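Side-chain contacts in cobalamin biosynthesis protein (Agrobacterium tumefaciens, PDB 3BY5), which probably takes part in building the corrin ring of cobalamin (vitamin B12), although its exact biochemical role remains unassigned: residues R31-E34 with R35-V39; A47-K50 with A51-G55; E76-A79 with A80-M83. One frame throughout, in Å; residues are numbered along the deposited sequence.

Contact 1. Residues R31-E34 with R35-V39; sequences RAAE and RAFGV
Arg-35 lies back along the helix over the previous turn, where Arg-31 and Ala-32 meet it. Its CB passes 3.6 Å from Arg-31 O, and CG comes to 3.4 Å from the same oxygen. With chi3 bent to -66°, the chain turns back beyond CD, and the guanidinium settles with one face above Arg-31 O, which sits 3.4 Å from the plane over its centre. This is a face contact, since the NH1 geometry is too poor for a hydrogen bond; the oxygen is instead taken by Arg-35 N at 3.1 Å. At the tip, NH1 reaches Arg-31 CB at 3.7 Å and NH2 lies 3.9 Å from Ala-32 CA. The small Ala-32 lets the flat group lie close, while the rest of Arg-31 leads away from its like-charged neighbour. On the inner side, Ala-33 and Phe-37 are apolar, as suits residues packed on strands 112-120 and 123-129. Glu-34 OE1 is hydrogen-bonded to Val-41 N. Its backbone O accepts Val-39 N at 3.1 Å, in the carbonyl plane, and Gly-38 N more weakly. Gly-38, in the left-handed region of backbone angles (phi 74°) that glycine tolerates easily, together with the 6→1 bond from Val-39 N to Glu-34 O, marks a Schellman-type C-cap, ending helix 23-37 in the beta-alpha-beta unit of strands 11-17 and 43-46.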
ATOM      1  N   ARG A  31     -12.337  -8.473 -11.227  1.00 36.34           N
ATOM      2  CA  ARG A  31     -13.787  -8.677 -11.254  1.00 38.57           C
ATOM      3  C   ARG A  31     -14.201 -10.114 -11.581  1.00 37.41           C
ATOM      4  O   ARG A  31     -15.238 -10.581 -11.106  1.00 41.67           O
ATOM      5  CB  ARG A  31     -14.471  -7.696 -12.209  1.00 41.29           C
ATOM      6  CG  ARG A  31     -14.519  -6.258 -11.713  1.00 48.10           C
ATOM      7  CD  ARG A  31     -15.646  -5.496 -12.389  1.00 61.09           C
ATOM      8  NE  ARG A  31     -15.339  -4.075 -12.556  1.00 71.92           N
ATOM      9  CZ  ARG A  31     -15.611  -3.124 -11.662  1.00 75.81           C
ATOM     10  NH1 ARG A  31     -16.202  -3.424 -10.509  1.00 75.52           N
ATOM     11  NH2 ARG A  31     -15.286  -1.865 -11.925  1.00 73.21           N
ATOM     12  N   ALA A  32     -13.390 -10.805 -12.381  1.00 36.55           N
ATOM     13  CA  ALA A  32     -13.608 -12.224 -12.669  1.00 33.73           C
ATOM     14  C   ALA A  32     -13.341 -13.083 -11.437  1.00 33.18           C
ATOM     15  O   ALA A  32     -14.058 -14.045 -11.195  1.00 34.43           O
ATOM     16  CB  ALA A  32     -12.756 -12.685 -13.840  1.00 32.91           C
ATOM     17  N   ALA A  33     -12.313 -12.719 -10.668  1.00 33.00           N
ATOM     18  CA  ALA A  33     -11.992 -13.366  -9.396  1.00 31.62           C
ATOM     19  C   ALA A  33     -13.120 -13.208  -8.385  1.00 35.17           C
ATOM     20  O   ALA A  33     -13.484 -14.160  -7.692  1.00 36.94           O
ATOM     21  CB  ALA A  33     -10.705 -12.799  -8.833  1.00 31.23           C
ATOM     22  N   GLU A  34     -13.670 -11.998  -8.320  1.00 36.47           N
ATOM     23  CA  GLU A  34     -14.790 -11.687  -7.446  1.00 38.20           C
ATOM     24  C   GLU A  34     -16.003 -12.557  -7.752  1.00 38.82           C
ATOM     25  O   GLU A  34     -16.599 -13.136  -6.844  1.00 42.13           O
ATOM     26  CB  GLU A  34     -15.141 -10.205  -7.559  1.00 38.40           C
ATOM     27  CG  GLU A  34     -14.138  -9.314  -6.865  1.00 41.23           C
ATOM     28  CD  GLU A  34     -14.481  -7.851  -6.953  1.00 48.97           C
ATOM     29  OE1 GLU A  34     -14.497  -7.187  -5.896  1.00 56.51           O
ATOM     30  OE2 GLU A  34     -14.730  -7.356  -8.072  1.00 54.62           O
ATOM     31  N   ARG A  35     -16.337 -12.664  -9.036  1.00 38.87           N
ATOM     32  CA  ARG A  35     -17.455 -13.487  -9.490  1.00 37.35           C
ATOM     33  C   ARG A  35     -17.218 -14.983  -9.308  1.00 36.81           C
ATOM     34  O   ARG A  35     -18.107 -15.693  -8.844  1.00 41.78           O
ATOM     35  CB  ARG A  35     -17.794 -13.181 -10.951  1.00 36.36           C
ATOM     36  CG  ARG A  35     -18.432 -11.823 -11.156  1.00 41.87           C
ATOM     37  CD  ARG A  35     -18.995 -11.662 -12.559  1.00 46.92           C
ATOM     38  NE  ARG A  35     -17.953 -11.653 -13.579  1.00 49.64           N
ATOM     39  CZ  ARG A  35     -17.282 -10.574 -13.973  1.00 53.46           C
ATOM     40  NH1 ARG A  35     -17.536  -9.384 -13.436  1.00 54.35           N
ATOM     41  NH2 ARG A  35     -16.351 -10.690 -14.910  1.00 51.78           N
ATOM     42  N   ALA A  36     -16.018 -15.449  -9.657  1.00 36.83           N
ATOM     43  CA  ALA A  36     -15.665 -16.870  -9.568  1.00 34.38           C
ATOM     44  C   ALA A  36     -15.612 -17.409  -8.150  1.00 35.26           C
ATOM     45  O   ALA A  36     -15.840 -18.597  -7.940  1.00 42.60           O
ATOM     46  CB  ALA A  36     -14.344 -17.142 -10.265  1.00 33.74           C
ATOM     47  N   PHE A  37     -15.313 -16.548  -7.182  1.00 34.95           N
ATOM     48  CA  PHE A  37     -15.099 -17.006  -5.813  1.00 34.05           C
ATOM     49  C   PHE A  37     -16.128 -16.496  -4.808  1.00 38.00           C
ATOM     50  O   PHE A  37     -16.163 -16.952  -3.663  1.00 38.79           O
ATOM     51  CB  PHE A  37     -13.677 -16.679  -5.363  1.00 33.63           C
ATOM     52  CG  PHE A  37     -12.615 -17.361  -6.184  1.00 40.52           C
ATOM     53  CD1 PHE A  37     -12.660 -18.741  -6.399  1.00 42.19           C
ATOM     54  CD2 PHE A  37     -11.567 -16.630  -6.738  1.00 36.99           C
ATOM     55  CE1 PHE A  37     -11.682 -19.381  -7.158  1.00 43.69           C
ATOM     56  CE2 PHE A  37     -10.579 -17.259  -7.495  1.00 42.58           C
ATOM     57  CZ  PHE A  37     -10.638 -18.640  -7.707  1.00 42.47           C
ATOM     58  N   GLY A  38     -16.973 -15.567  -5.240  1.00 36.03           N
ATOM     59  CA  GLY A  38     -18.025 -15.050  -4.381  1.00 38.96           C
ATOM     60  C   GLY A  38     -17.468 -14.126  -3.326  1.00 43.44           C
ATOM     61  O   GLY A  38     -17.904 -14.150  -2.177  1.00 48.06           O
ATOM     62  N   VAL A  39     -16.487 -13.320  -3.719  1.00 45.84           N
ATOM     63  CA  VAL A  39     -15.853 -12.360  -2.818  1.00 45.36           C
ATOM     64  C   VAL A  39     -16.014 -10.941  -3.350  1.00 47.31           C
ATOM     65  O   VAL A  39     -16.453 -10.736  -4.486  1.00 47.43           O
ATOM     66  CB  VAL A  39     -14.343 -12.672  -2.584  1.00 43.44           C
ATOM     67  CG1 VAL A  39     -14.167 -14.012  -1.877  1.00 41.13           C
ATOM     68  CG2 VAL A  39     -13.556 -12.634  -3.894  1.00 38.55           C
TER

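Contact 2. Residues A47-K50 with A51-G55; sequences APLK and ADEAG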
ATOM      1  N   ALA A  47       3.857  -7.275  -5.380  1.00 39.37           N
ATOM      2  CA  ALA A  47       5.275  -7.384  -5.092  1.00 41.13           C
ATOM      3  C   ALA A  47       5.953  -6.162  -5.700  1.00 43.56           C
ATOM      4  O   ALA A  47       5.311  -5.452  -6.472  1.00 44.44           O
ATOM      5  CB  ALA A  47       5.796  -8.641  -5.718  1.00 41.10           C
ATOM      6  N   PRO A  48       7.216  -5.929  -5.357  1.00 47.60           N
ATOM      7  CA  PRO A  48       7.987  -4.832  -5.954  1.00 50.65           C
ATOM      8  C   PRO A  48       7.937  -4.869  -7.478  1.00 54.09           C
ATOM      9  O   PRO A  48       8.422  -5.822  -8.087  1.00 55.82           O
ATOM     10  CB  PRO A  48       9.411  -5.107  -5.468  1.00 50.98           C
ATOM     11  CG  PRO A  48       9.229  -5.832  -4.182  1.00 48.42           C
ATOM     12  CD  PRO A  48       7.998  -6.673  -4.355  1.00 47.34           C
ATOM     13  N   LEU A  49       7.354  -3.838  -8.081  1.00 59.25           N
ATOM     14  CA  LEU A  49       7.005  -3.875  -9.495  1.00 64.59           C
ATOM     15  C   LEU A  49       8.215  -3.561 -10.370  1.00 69.67           C
ATOM     16  O   LEU A  49       9.148  -2.885  -9.936  1.00 68.27           O
ATOM     17  CB  LEU A  49       5.872  -2.891  -9.794  1.00 62.60           C
ATOM     18  CG  LEU A  49       5.680  -1.753  -8.789  1.00 56.57           C
ATOM     19  CD1 LEU A  49       6.746  -0.684  -8.979  1.00 55.89           C
ATOM     20  CD2 LEU A  49       4.288  -1.155  -8.913  1.00 54.42           C
ATOM     21  N   LYS A  50       8.193  -4.056 -11.603  1.00 75.84           N
ATOM     22  CA  LYS A  50       9.410  -4.493 -12.275  1.00 83.13           C
ATOM     23  C   LYS A  50       9.862  -3.473 -13.315  1.00 87.12           C
ATOM     24  O   LYS A  50      10.552  -2.506 -12.991  1.00 86.02           O
ATOM     25  CB  LYS A  50       9.198  -5.857 -12.934  1.00 83.47           C
ATOM     26  CG  LYS A  50       9.620  -7.035 -12.071  1.00 83.36           C
ATOM     27  CD  LYS A  50       9.587  -8.335 -12.858  1.00 83.95           C
ATOM     28  CE  LYS A  50       8.271  -9.069 -12.655  1.00 85.90           C
ATOM     29  NZ  LYS A  50       7.174  -8.479 -13.471  1.00 83.38           N
ATOM     30  N   ALA A  51       9.469  -3.696 -14.565  1.00 93.48           N
ATOM     31  CA  ALA A  51       9.743  -2.745 -15.635  1.00 97.75           C
ATOM     32  C   ALA A  51       8.508  -1.916 -15.966  1.00 99.83           C
ATOM     33  O   ALA A  51       8.590  -0.698 -16.124  1.00100.66           O
ATOM     34  CB  ALA A  51      10.246  -3.471 -16.874  1.00 98.37           C
ATOM     35  N   ASP A  52       7.363  -2.584 -16.070  1.00101.72           N
ATOM     36  CA  ASP A  52       6.081  -1.897 -16.163  1.00102.94           C
ATOM     37  C   ASP A  52       5.380  -1.852 -14.810  1.00100.67           C
ATOM     38  O   ASP A  52       5.360  -2.841 -14.077  1.00 99.74           O
ATOM     39  CB  ASP A  52       5.183  -2.576 -17.199  1.00105.10           C
ATOM     40  CG  ASP A  52       4.011  -1.708 -17.613  1.00110.05           C
ATOM     41  OD1 ASP A  52       4.217  -0.771 -18.412  1.00113.43           O
ATOM     42  OD2 ASP A  52       2.884  -1.963 -17.139  1.00111.85           O
ATOM     43  N   GLU A  53       4.805  -0.699 -14.484  1.00 97.86           N
ATOM     44  CA  GLU A  53       4.262  -0.462 -13.151  1.00 95.74           C
ATOM     45  C   GLU A  53       2.982   0.363 -13.216  1.00 91.65           C
ATOM     46  O   GLU A  53       2.239   0.451 -12.238  1.00 91.68           O
ATOM     47  CB  GLU A  53       5.296   0.241 -12.269  1.00 98.56           C
ATOM     48  CG  GLU A  53       5.414   1.735 -12.521  1.00102.81           C
ATOM     49  CD  GLU A  53       6.222   2.054 -13.763  1.00104.54           C
ATOM     50  OE1 GLU A  53       6.281   1.200 -14.672  1.00104.50           O
ATOM     51  OE2 GLU A  53       6.800   3.160 -13.830  1.00103.00           O
ATOM     52  N   ALA A  54       2.729   0.964 -14.374  1.00 84.57           N
ATOM     53  CA  ALA A  54       1.658   1.937 -14.511  1.00 78.49           C
ATOM     54  C   ALA A  54       0.301   1.272 -14.661  1.00 73.50           C
ATOM     55  O   ALA A  54      -0.700   1.809 -14.196  1.00 74.27           O
ATOM     56  CB  ALA A  54       1.933   2.860 -15.687  1.00 81.14           C
ATOM     57  N   GLY A  55       0.283   0.102 -15.299  1.00 66.33           N
ATOM     58  CA  GLY A  55      -0.951  -0.635 -15.551  1.00 57.82           C
ATOM     59  C   GLY A  55      -1.664  -1.028 -14.276  1.00 52.71           C
ATOM     60  O   GLY A  55      -2.877  -0.898 -14.174  1.00 51.30           O
TER
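Leu-49 and Glu-53 meet across the bend, their side chains crossing obliquely. The fork of the leucine straddles the start of the glutamate: CD1 lies 3.7 Å and CD2 3.8 Å from Glu-53 CB, with Leu-49 CG following at 4.0 Å. Contact is thus between hydrocarbon and hydrocarbon, and the branched leucine end suits it because both methyls reach the same methylene. Glu-53 offers its CB and then turns off: CG stands between the backbone N and the carbonyl carbon (chi1 79°), and a second bend at chi2 (-78°) carries the carboxylate away from the leucine. That acid end lies near its counterpart, Glu-53 of the second subunit, a closeness of like charges that might raise the pKa of one of the two. Leu-49 likewise packs on Ala-57 of the second subunit. Between the two, Lys-50 and Ala-51 turn the chain; the long lysine leads away, its amine close to the like-charged Arg-18, and the compact Ala-51 touches Lys-19. No hydrogen bond crosses this bend. Glu-53 holds the N-cap position of helix 54-62, so the pair marks a strand-to-helix loop in the beta-alpha-beta crossover from strand 43-46 to strand 67-69, placed at the dimer interface.

Contact 3. Residues E76-A79 with A80-M83; sequences EAVA and AETM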
ATOM      1  N   GLU A  76       9.420 -11.897   2.000  1.00 35.24           N
ATOM      2  CA  GLU A  76      10.247 -12.996   2.488  1.00 35.89           C
ATOM      3  C   GLU A  76       9.823 -13.471   3.881  1.00 34.60           C
ATOM      4  O   GLU A  76       9.737 -14.671   4.126  1.00 36.84           O
ATOM      5  CB  GLU A  76      11.728 -12.608   2.480  1.00 38.99           C
ATOM      6  CG  GLU A  76      12.382 -12.597   1.092  1.00 52.20           C
ATOM      7  CD  GLU A  76      12.508 -13.980   0.450  1.00 64.04           C
ATOM      8  OE1 GLU A  76      12.578 -15.001   1.179  1.00 66.34           O
ATOM      9  OE2 GLU A  76      12.551 -14.037  -0.801  1.00 67.37           O
ATOM     10  N   ALA A  77       9.541 -12.523   4.769  1.00 34.20           N
ATOM     11  CA  ALA A  77       9.077 -12.811   6.125  1.00 35.79           C
ATOM     12  C   ALA A  77       7.797 -13.633   6.128  1.00 36.84           C
ATOM     13  O   ALA A  77       7.712 -14.638   6.823  1.00 40.97           O
ATOM     14  CB  ALA A  77       8.874 -11.516   6.897  1.00 34.32           C
ATOM     15  N   VAL A  78       6.824 -13.198   5.328  1.00 40.08           N
ATOM     16  CA  VAL A  78       5.515 -13.848   5.185  1.00 36.70           C
ATOM     17  C   VAL A  78       5.647 -15.262   4.627  1.00 37.65           C
ATOM     18  O   VAL A  78       5.061 -16.203   5.167  1.00 38.48           O
ATOM     19  CB  VAL A  78       4.569 -12.974   4.320  1.00 34.90           C
ATOM     20  CG1 VAL A  78       3.377 -13.754   3.800  1.00 31.96           C
ATOM     21  CG2 VAL A  78       4.094 -11.803   5.132  1.00 37.39           C
ATOM     22  N   ALA A  79       6.450 -15.402   3.574  1.00 38.80           N
ATOM     23  CA  ALA A  79       6.740 -16.705   2.980  1.00 38.62           C
ATOM     24  C   ALA A  79       7.389 -17.658   3.977  1.00 37.77           C
ATOM     25  O   ALA A  79       7.044 -18.835   4.016  1.00 42.53           O
ATOM     26  CB  ALA A  79       7.605 -16.548   1.748  1.00 36.30           C
ATOM     27  N   ALA A  80       8.316 -17.135   4.780  1.00 39.65           N
ATOM     28  CA  ALA A  80       8.971 -17.897   5.845  1.00 37.54           C
ATOM     29  C   ALA A  80       7.986 -18.342   6.918  1.00 38.30           C
ATOM     30  O   ALA A  80       7.993 -19.501   7.299  1.00 43.13           O
ATOM     31  CB  ALA A  80      10.101 -17.091   6.462  1.00 36.68           C
ATOM     32  N   GLU A  81       7.137 -17.423   7.380  1.00 40.36           N
ATOM     33  CA  GLU A  81       6.086 -17.715   8.369  1.00 44.43           C
ATOM     34  C   GLU A  81       5.114 -18.817   7.933  1.00 45.19           C
ATOM     35  O   GLU A  81       4.737 -19.676   8.735  1.00 46.85           O
ATOM     36  CB  GLU A  81       5.294 -16.444   8.707  1.00 45.56           C
ATOM     37  CG  GLU A  81       6.022 -15.458   9.615  1.00 56.96           C
ATOM     38  CD  GLU A  81       5.552 -14.015   9.439  1.00 68.54           C
ATOM     39  OE1 GLU A  81       6.384 -13.097   9.608  1.00 71.14           O
ATOM     40  OE2 GLU A  81       4.358 -13.790   9.129  1.00 75.77           O
ATOM     41  N   THR A  82       4.731 -18.799   6.658  1.00 44.04           N
ATOM     42  CA  THR A  82       3.754 -19.746   6.124  1.00 43.00           C
ATOM     43  C   THR A  82       4.337 -21.142   5.915  1.00 46.27           C
ATOM     44  O   THR A  82       3.604 -22.093   5.653  1.00 48.31           O
ATOM     45  CB  THR A  82       3.130 -19.246   4.801  1.00 41.29           C
ATOM     46  OG1 THR A  82       4.168 -18.886   3.885  1.00 40.96           O
ATOM     47  CG2 THR A  82       2.237 -18.042   5.045  1.00 36.21           C
HETATM   48  N   MSE A  83       5.656 -21.256   6.037  1.00 48.70           N
HETATM   49  CA  MSE A  83       6.340 -22.536   5.903  1.00 53.43           C
HETATM   50  C   MSE A  83       6.791 -23.104   7.244  1.00 49.45           C
HETATM   51  O   MSE A  83       7.275 -24.236   7.311  1.00 49.49           O
HETATM   52  CB  MSE A  83       7.536 -22.395   4.971  1.00 51.31           C
HETATM   53  CG  MSE A  83       7.147 -22.198   3.527  1.00 60.36           C
HETATM   54 SE   MSE A  83       8.665 -21.694   2.434  1.00 71.12          SE
HETATM   55  CE  MSE A  83       9.657 -23.384   2.487  1.00 71.78           C
TER
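Val-78 O is approached by two groups of Thr-82, the backbone N at 3.0 Å and the hydroxyl OG1 at 3.1 Å. The same OG1 lies 2.9 Å from Ala-79 O, and its single proton could serve either carbonyl. A chi1 of 52° sets OG1 between the backbone N and the carbonyl carbon, turning it back onto the preceding turn. Threonine suits this buried place: its hydroxyl has two main-chain carbonyls of its own helix within reach, and the side chain packs against Leu-104 and Pro-96. Val-78, also buried, meets Leu-104 and Ala-105 with its branched hydrocarbon. On the exposed side, Glu-81 runs back past Ala-77. Its N donates to Ala-77 O at 2.9 Å, while CG and CD each lie 3.4 Å from that oxygen; OE1 and this oxygen are both acceptors, so their nearness is no hydrogen bond. OE1 instead has a long, weak ion pair with Arg-74, about two turns before it. Selenomethionine Met-83 similarly folds back, its SE 3.6 Å from Ala-79 O. The i to i-4 bonds are those of an alpha-helix; buried Val-78 and Thr-82, contrasted with exposed Glu-76, Ala-80 and Glu-81, make helix 72-84 amphipathic, its buried side against helix 98-107.

In the fold
The three contacts follow one another along the chain, all in the part that corresponds to the C-terminal region of the cobalamin synthesis G family. Contact 1 ends the helix between strands 11-17 and 43-46; contact 2 leads out of strand 43-46 into the next helix, its centre about 24 Å away. Contact 3 belongs to the helix following strand 67-69 and lies across the chain's centre from contact 1, about 26 Å between centres. Contacts 2 and 3 come nearer, about 8 Å between nearest atoms without touching; Ala-47 and Pro-48 of contact 2 pack on Leu-75, earlier in contact 3's helix. Only contact 2 meets the second subunit.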